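Local coordinates for TCP pilus virulence regulatory protein (Vibrio cholerae, PDB 3GBG) that probably activates transcription of pilus and other virulence genes as an AraC-family regulator, and binds palmitoleic acid, at residues V11-K16 and D76-V81; S56-L61 and L115-E120. One frame throughout, in Å; residues are numbered along the deposited sequence.

Contact 1: residues V11-K16 and D76-V81; sequences VYRMSK and DENINV. With PAM (palmitoleic acid), chain B.
Y12 and V81 form a hydrogen-bonded antiparallel pair, each peptide giving its N-H to the other's carbonyl. Two residues on, M14 and I79 make a second such pair, where M14 N meets I79 O at 2.6 Å in a short hydrogen bond bent to 137° at the hydrogen. The phenol of Y12 donates to the carboxylate of the palmitoleic acid, OH to O1 of the fatty acid at 2.6 Å; K31 and K230 also hydrogen-bond the ligand. With CG anti to the carbonyl carbon (chi1 -57°), the ring lies along the ligand chain, so that C12 of the fatty acid sits 3.7 Å above one face, displaced toward its rim. V81 CG1 touches the same chain at its C8.

At the strand end M14 O accepts from both I79 N and a water, which also donates to E77 O, while another water links K16 NZ to D76 OD1. The K16 chain runs alongside the D76 side chain, its CD 3.5 Å from OD1 of D76, yet the amine is too far off for a direct salt bridge. On the face of R13 and N80, the guanidinium of R13 crosses the N78 amide obliquely, the two planes 37° apart. As modelled, R13 NE and N78 ND2 are two donors and form no hydrogen bond. V11 CG1 rests on N80 CB at 3.8 Å.

The face with Y12, M14, I79 and V81 is buried. M14 CB packs against I79 CB at 4.1 Å, and both side chains touch S73 of strand 66-73. The contact is thus an edge pairing of strands 7-14 and 79-86 in the five-stranded antiparallel sheet of the cupin-like domain. I79 and V81 continue onto I35 and F33 of strand 31-35, while Y12 OH bonds Y266 of helix 263-269.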
loop_
_atom_site.group_PDB
_atom_site.type_symbol
_atom_site.label_atom_id
_atom_site.label_comp_id
_atom_site.label_asym_id
_atom_site.label_seq_id
_atom_site.Cartn_x
_atom_site.Cartn_y
_atom_site.Cartn_z
ATOM N N VAL A 11 10.718 6.902 -3.955
ATOM C CA VAL A 11 11.824 6.726 -3.024
ATOM C C VAL A 11 11.702 7.790 -1.949
ATOM O O VAL A 11 11.585 8.981 -2.253
ATOM C CB VAL A 11 13.199 6.869 -3.723
ATOM C CG1 VAL A 11 14.329 6.558 -2.735
ATOM C CG2 VAL A 11 13.281 5.919 -4.911
ATOM N N TYR A 12 11.709 7.355 -0.694
ATOM C CA TYR A 12 11.581 8.271 0.434
ATOM C C TYR A 12 12.830 8.261 1.301
ATOM O O TYR A 12 13.384 7.204 1.617
ATOM C CB TYR A 12 10.381 7.894 1.303
ATOM C CG TYR A 12 9.067 7.860 0.555
ATOM C CD1 TYR A 12 8.563 6.670 0.042
ATOM C CD2 TYR A 12 8.340 9.022 0.350
ATOM C CE1 TYR A 12 7.359 6.634 -0.660
ATOM C CE2 TYR A 12 7.139 9.008 -0.346
ATOM C CZ TYR A 12 6.651 7.813 -0.852
ATOM O OH TYR A 12 5.470 7.802 -1.557
ATOM N N ARG A 13 13.261 9.453 1.687
ATOM C CA ARG A 13 14.439 9.630 2.530
ATOM C C ARG A 13 14.036 9.359 3.982
ATOM O O ARG A 13 12.963 9.770 4.415
ATOM C CB ARG A 13 14.941 11.073 2.384
ATOM C CG ARG A 13 16.160 11.441 3.219
ATOM C CD ARG A 13 17.454 11.088 2.506
ATOM N NE ARG A 13 18.515 12.045 2.816
ATOM C CZ ARG A 13 18.441 13.349 2.562
ATOM N NH1 ARG A 13 17.355 13.858 1.993
ATOM N NH2 ARG A 13 19.456 14.145 2.874
ATOM N N MET A 14 14.889 8.660 4.722
ATOM C CA MET A 14 14.622 8.361 6.126
ATOM C C MET A 14 15.819 8.818 6.967
ATOM O O MET A 14 16.893 8.212 6.913
ATOM C CB MET A 14 14.402 6.862 6.322
ATOM C CG MET A 14 13.192 6.539 7.163
ATOM S SD MET A 14 13.216 4.920 7.938
ATOM C CE MET A 14 12.392 5.297 9.421
ATOM N N SER A 15 15.632 9.893 7.731
ATOM C CA SER A 15 16.692 10.437 8.568
ATOM C C SER A 15 17.125 9.449 9.637
ATOM O O SER A 15 16.340 8.600 10.064
ATOM C CB SER A 15 16.235 11.739 9.235
ATOM O OG SER A 15 15.958 12.735 8.282
ATOM N N LYS A 16 18.370 9.576 10.087
ATOM C CA LYS A 16 18.899 8.681 11.108
ATOM C C LYS A 16 17.995 8.543 12.328
ATOM O O LYS A 16 17.582 9.538 12.928
ATOM C CB LYS A 16 20.292 9.146 11.559
ATOM C CG LYS A 16 20.342 10.562 12.118
ATOM C CD LYS A 16 21.713 10.848 12.713
ATOM C CE LYS A 16 21.985 12.337 12.851
ATOM N NZ LYS A 16 23.362 12.580 13.376
ATOM N N ASP A 76 22.857 5.180 11.652
ATOM C CA ASP A 76 23.358 6.519 11.922
ATOM C C ASP A 76 23.535 7.329 10.642
ATOM O O ASP A 76 24.101 8.418 10.664
ATOM C CB ASP A 76 24.684 6.426 12.685
ATOM C CG ASP A 76 25.118 7.755 13.259
ATOM O OD1 ASP A 76 24.236 8.594 13.540
ATOM O OD2 ASP A 76 26.338 7.958 13.451
ATOM N N GLU A 77 23.052 6.791 9.527
ATOM C CA GLU A 77 23.145 7.473 8.240
ATOM C C GLU A 77 21.759 7.501 7.595
ATOM O O GLU A 77 20.867 6.761 8.002
ATOM C CB GLU A 77 24.113 6.735 7.313
ATOM C CG GLU A 77 25.529 6.543 7.856
ATOM C CD GLU A 77 25.644 5.379 8.831
ATOM O OE1 GLU A 77 25.224 4.253 8.472
ATOM O OE2 GLU A 77 26.177 5.581 9.947
ATOM N N ASN A 78 21.573 8.348 6.589
ATOM C CA ASN A 78 20.279 8.406 5.929
ATOM C C ASN A 78 19.985 7.093 5.216
ATOM O O ASN A 78 20.895 6.391 4.773
ATOM C CB ASN A 78 20.222 9.567 4.938
ATOM C CG ASN A 78 20.057 10.906 5.629
ATOM O OD1 ASN A 78 20.987 11.416 6.253
ATOM N ND2 ASN A 78 18.859 11.474 5.538
ATOM N N ILE A 79 18.704 6.754 5.130
ATOM C CA ILE A 79 18.277 5.528 4.467
ATOM C C ILE A 79 17.217 5.877 3.436
ATOM O O ILE A 79 16.383 6.752 3.666
ATOM C CB ILE A 79 17.663 4.527 5.471
ATOM C CG1 ILE A 79 18.748 3.983 6.406
ATOM C CG2 ILE A 79 16.990 3.390 4.727
ATOM C CD1 ILE A 79 18.187 3.075 7.507
ATOM N N ASN A 80 17.264 5.205 2.291
ATOM C CA ASN A 80 16.271 5.427 1.249
ATOM C C ASN A 80 15.325 4.237 1.205
ATOM O O ASN A 80 15.751 3.086 1.077
ATOM C CB ASN A 80 16.924 5.609 -0.129
ATOM C CG ASN A 80 17.634 6.941 -0.262
ATOM O OD1 ASN A 80 17.161 7.965 0.242
ATOM N ND2 ASN A 80 18.763 6.941 -0.957
ATOM N N VAL A 81 14.038 4.527 1.328
ATOM C CA VAL A 81 13.015 3.498 1.294
ATOM C C VAL A 81 12.381 3.535 -0.082
ATOM O O VAL A 81 11.852 4.566 -0.497
ATOM C CB VAL A 81 11.938 3.756 2.371
ATOM C CG1 VAL A 81 10.927 2.619 2.391
ATOM C CG2 VAL A 81 12.587 3.907 3.739
HETATM C C1 PAM B . 2.988 5.407 -0.901
HETATM O O1 PAM B . 4.042 5.632 -1.536
HETATM O O2 PAM B . 2.064 4.803 -1.478
HETATM C C2 PAM B . 2.841 5.870 0.539
HETATM C C3 PAM B . 2.322 4.717 1.406
HETATM C C4 PAM B . 3.352 4.322 2.453
HETATM C C5 PAM B . 3.468 2.805 2.566
HETATM C C6 PAM B . 4.884 2.341 2.239
HETATM C C7 PAM B . 5.658 1.998 3.509
HETATM C C8 PAM B . 7.117 2.415 3.391
HETATM C C9 PAM B . 7.593 3.102 4.677
HETATM C C10 PAM B . 8.038 4.350 4.700
HETATM C C11 PAM B . 8.119 5.224 3.436
HETATM C C12 PAM B . 6.878 6.101 3.276
HETATM C C13 PAM B . 7.044 7.428 3.992
HETATM C C14 PAM B . 5.735 8.205 3.994
HETATM C C15 PAM B . 5.902 9.529 4.720
HETATM C C16 PAM B . 5.301 9.461 6.118
HETATM O O HOH W 1 18.203 6.515 8.587
HETATM O O HOH W 2 20.141 11.401 8.744
HETATM O O HOH W 3 24.630 10.654 14.894
#

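Contact 2: residues S56-L61 and L115-E120; sequences SSIILL and LLWNCE
I58 presses its CG2 methyl onto the base of the W117 side chain, 3.4 Å from W117 CB and close to the plane of the indole at its edge. This methyl stands between the backbone N and the carbonyl carbon of I58, a placement that also brings it to 3.0 Å from W117 O, so the packing here is tight. The sulfur of C119 meets the same CG2 at 3.5 Å and lies in plane at the indole edge, making a compact cluster of methyl, thiol and aromatic rim. Where L60 pairs with L115, their CB atoms approach to 4.2 Å on this same face.

Across the sheet, L116 sends CD1 to S57 CB at 3.8 Å and more loosely to I59 CG1. Beside them a water spans from S57 OG to N118 OD1, donating to the amide oxygen, while the S57 hydroxyl also bonds the backbone N of N54.

The backbones run antiparallel, with reciprocal bonds at I58–W117 and L60–L115, joining 57-61 to 114-118, an outermost strand of the cupin-like domain's sheet. C119 N adds a bond to S56 O at 3.0 Å, the donor standing 44° out of the carbonyl plane, as the strands end.

Helix 141-155 packs on the I58, L60, L115 and W117 face: its F151 touches I58 and L60 and meets the W117 ring edge-to-face, and V155 covers L60 and L115. The chemistry is thus divided: backbone hydrogen bonds fix the register, apolar groups seat the sheet against the helix, and the polar S57–N118 border is bridged by water.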
loop_
_atom_site.group_PDB
_atom_site.type_symbol
_atom_site.label_atom_id
_atom_site.label_comp_id
_atom_site.label_asym_id
_atom_site.label_seq_id
_atom_site.Cartn_x
_atom_site.Cartn_y
_atom_site.Cartn_z
ATOM N N SER A 56 17.967 -6.338 2.181
ATOM C CA SER A 56 17.535 -7.501 1.408
ATOM C C SER A 56 16.122 -7.922 1.768
ATOM O O SER A 56 15.517 -8.746 1.084
ATOM C CB SER A 56 18.485 -8.685 1.622
ATOM O OG SER A 56 19.715 -8.476 0.952
ATOM N N SER A 57 15.599 -7.345 2.843
ATOM C CA SER A 57 14.258 -7.662 3.304
ATOM C C SER A 57 13.234 -6.936 2.449
ATOM O O SER A 57 13.331 -5.728 2.251
ATOM C CB SER A 57 14.089 -7.232 4.760
ATOM O OG SER A 57 15.185 -7.649 5.548
ATOM N N ILE A 58 12.255 -7.672 1.942
ATOM C CA ILE A 58 11.216 -7.067 1.128
ATOM C C ILE A 58 9.876 -7.239 1.836
ATOM O O ILE A 58 9.501 -8.351 2.200
ATOM C CB ILE A 58 11.171 -7.706 -0.291
ATOM C CG1 ILE A 58 9.929 -7.224 -1.056
ATOM C CG2 ILE A 58 11.193 -9.211 -0.179
ATOM C CD1 ILE A 58 9.948 -5.744 -1.394
ATOM N N ILE A 59 9.178 -6.127 2.057
ATOM C CA ILE A 59 7.882 -6.155 2.724
ATOM C C ILE A 59 6.784 -6.021 1.680
ATOM O O ILE A 59 6.839 -5.141 0.816
ATOM C CB ILE A 59 7.721 -4.994 3.743
ATOM C CG1 ILE A 59 8.779 -5.094 4.850
ATOM C CG2 ILE A 59 6.336 -5.034 4.364
ATOM C CD1 ILE A 59 10.151 -4.591 4.444
ATOM N N LEU A 60 5.788 -6.894 1.753
ATOM C CA LEU A 60 4.686 -6.853 0.803
ATOM C C LEU A 60 3.396 -6.464 1.518
ATOM O O LEU A 60 3.089 -6.988 2.590
ATOM C CB LEU A 60 4.512 -8.224 0.134
ATOM C CG LEU A 60 5.737 -8.827 -0.562
ATOM C CD1 LEU A 60 5.377 -10.196 -1.129
ATOM C CD2 LEU A 60 6.206 -7.905 -1.670
ATOM N N LEU A 61 2.652 -5.534 0.927
ATOM C CA LEU A 61 1.388 -5.075 1.498
ATOM C C LEU A 61 0.241 -5.529 0.593
ATOM O O LEU A 61 0.228 -5.230 -0.600
ATOM C CB LEU A 61 1.401 -3.549 1.626
ATOM C CG LEU A 61 2.591 -3.008 2.439
ATOM C CD1 LEU A 61 2.530 -1.487 2.526
ATOM C CD2 LEU A 61 2.562 -3.619 3.840
ATOM N N LEU A 115 3.406 -9.185 4.539
ATOM C CA LEU A 115 4.334 -10.289 4.351
ATOM C C LEU A 115 5.779 -9.827 4.218
ATOM O O LEU A 115 6.095 -8.955 3.409
ATOM C CB LEU A 115 3.942 -11.106 3.114
ATOM C CG LEU A 115 2.621 -11.886 3.177
ATOM C CD1 LEU A 115 1.444 -10.923 3.164
ATOM C CD2 LEU A 115 2.533 -12.834 1.989
ATOM N N LEU A 116 6.655 -10.416 5.028
ATOM C CA LEU A 116 8.073 -10.081 5.007
ATOM C C LEU A 116 8.863 -11.197 4.341
ATOM O O LEU A 116 8.688 -12.369 4.668
ATOM C CB LEU A 116 8.587 -9.878 6.435
ATOM C CG LEU A 116 10.103 -9.991 6.641
ATOM C CD1 LEU A 116 10.833 -8.841 5.956
ATOM C CD2 LEU A 116 10.393 -9.988 8.134
ATOM N N TRP A 117 9.735 -10.835 3.408
ATOM C CA TRP A 117 10.546 -11.826 2.718
ATOM C C TRP A 117 12.025 -11.458 2.718
ATOM O O TRP A 117 12.407 -10.377 2.270
ATOM C CB TRP A 117 10.055 -12.012 1.279
ATOM C CG TRP A 117 10.857 -13.015 0.497
ATOM C CD1 TRP A 117 11.999 -12.780 -0.219
ATOM C CD2 TRP A 117 10.611 -14.424 0.403
ATOM N NE1 TRP A 117 12.479 -13.956 -0.748
ATOM C CE2 TRP A 117 11.646 -14.980 -0.381
ATOM C CE3 TRP A 117 9.617 -15.272 0.910
ATOM C CZ2 TRP A 117 11.717 -16.345 -0.672
ATOM C CZ3 TRP A 117 9.687 -16.633 0.620
ATOM C CH2 TRP A 117 10.733 -17.153 -0.165
ATOM N N ASN A 118 12.849 -12.359 3.243
ATOM C CA ASN A 118 14.291 -12.150 3.285
ATOM C C ASN A 118 14.863 -12.668 1.963
ATOM O O ASN A 118 15.007 -13.876 1.769
ATOM C CB ASN A 118 14.901 -12.915 4.462
ATOM C CG ASN A 118 14.383 -12.427 5.803
ATOM O OD1 ASN A 118 14.597 -11.275 6.183
ATOM N ND2 ASN A 118 13.692 -13.302 6.527
ATOM N N CYS A 119 15.183 -11.742 1.062
ATOM C CA CYS A 119 15.711 -12.078 -0.258
ATOM C C CYS A 119 17.070 -12.767 -0.304
ATOM O O CYS A 119 17.833 -12.756 0.665
ATOM C CB CYS A 119 15.777 -10.827 -1.139
ATOM S SG CYS A 119 14.182 -10.214 -1.711
ATOM N N GLU A 120 17.352 -13.356 -1.462
ATOM C CA GLU A 120 18.607 -14.055 -1.731
ATOM C C GLU A 120 19.393 -13.258 -2.766
ATOM O O GLU A 120 19.933 -13.814 -3.719
ATOM C CB GLU A 120 18.324 -15.460 -2.275
ATOM C CG GLU A 120 17.237 -15.509 -3.337
ATOM C CD GLU A 120 15.842 -15.357 -2.752
ATOM O OE1 GLU A 120 15.378 -16.294 -2.070
ATOM O OE2 GLU A 120 15.216 -14.295 -2.956
HETATM O O HOH W 4 16.436 -9.978 4.777
#

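How the contacts relate
From the N terminus the chain enters contact 1 with 11-16, passes 56-61 of contact 2, returns to contact 1 at 76-81 and finishes contact 2 at 115-120. The two closures therefore cross: one spans a loop made of strands, the other a loop that also includes helix 88-97. Both belong to the five-stranded sheet of the cupin-like domain, where each joins an outermost strand, 7-14 or 114-118, to its inner neighbour. Strand 31-35 lies between those inner strands, and the contact centres are about 18 Å apart. Together the two contacts tie the opposite edges of one sheet into it.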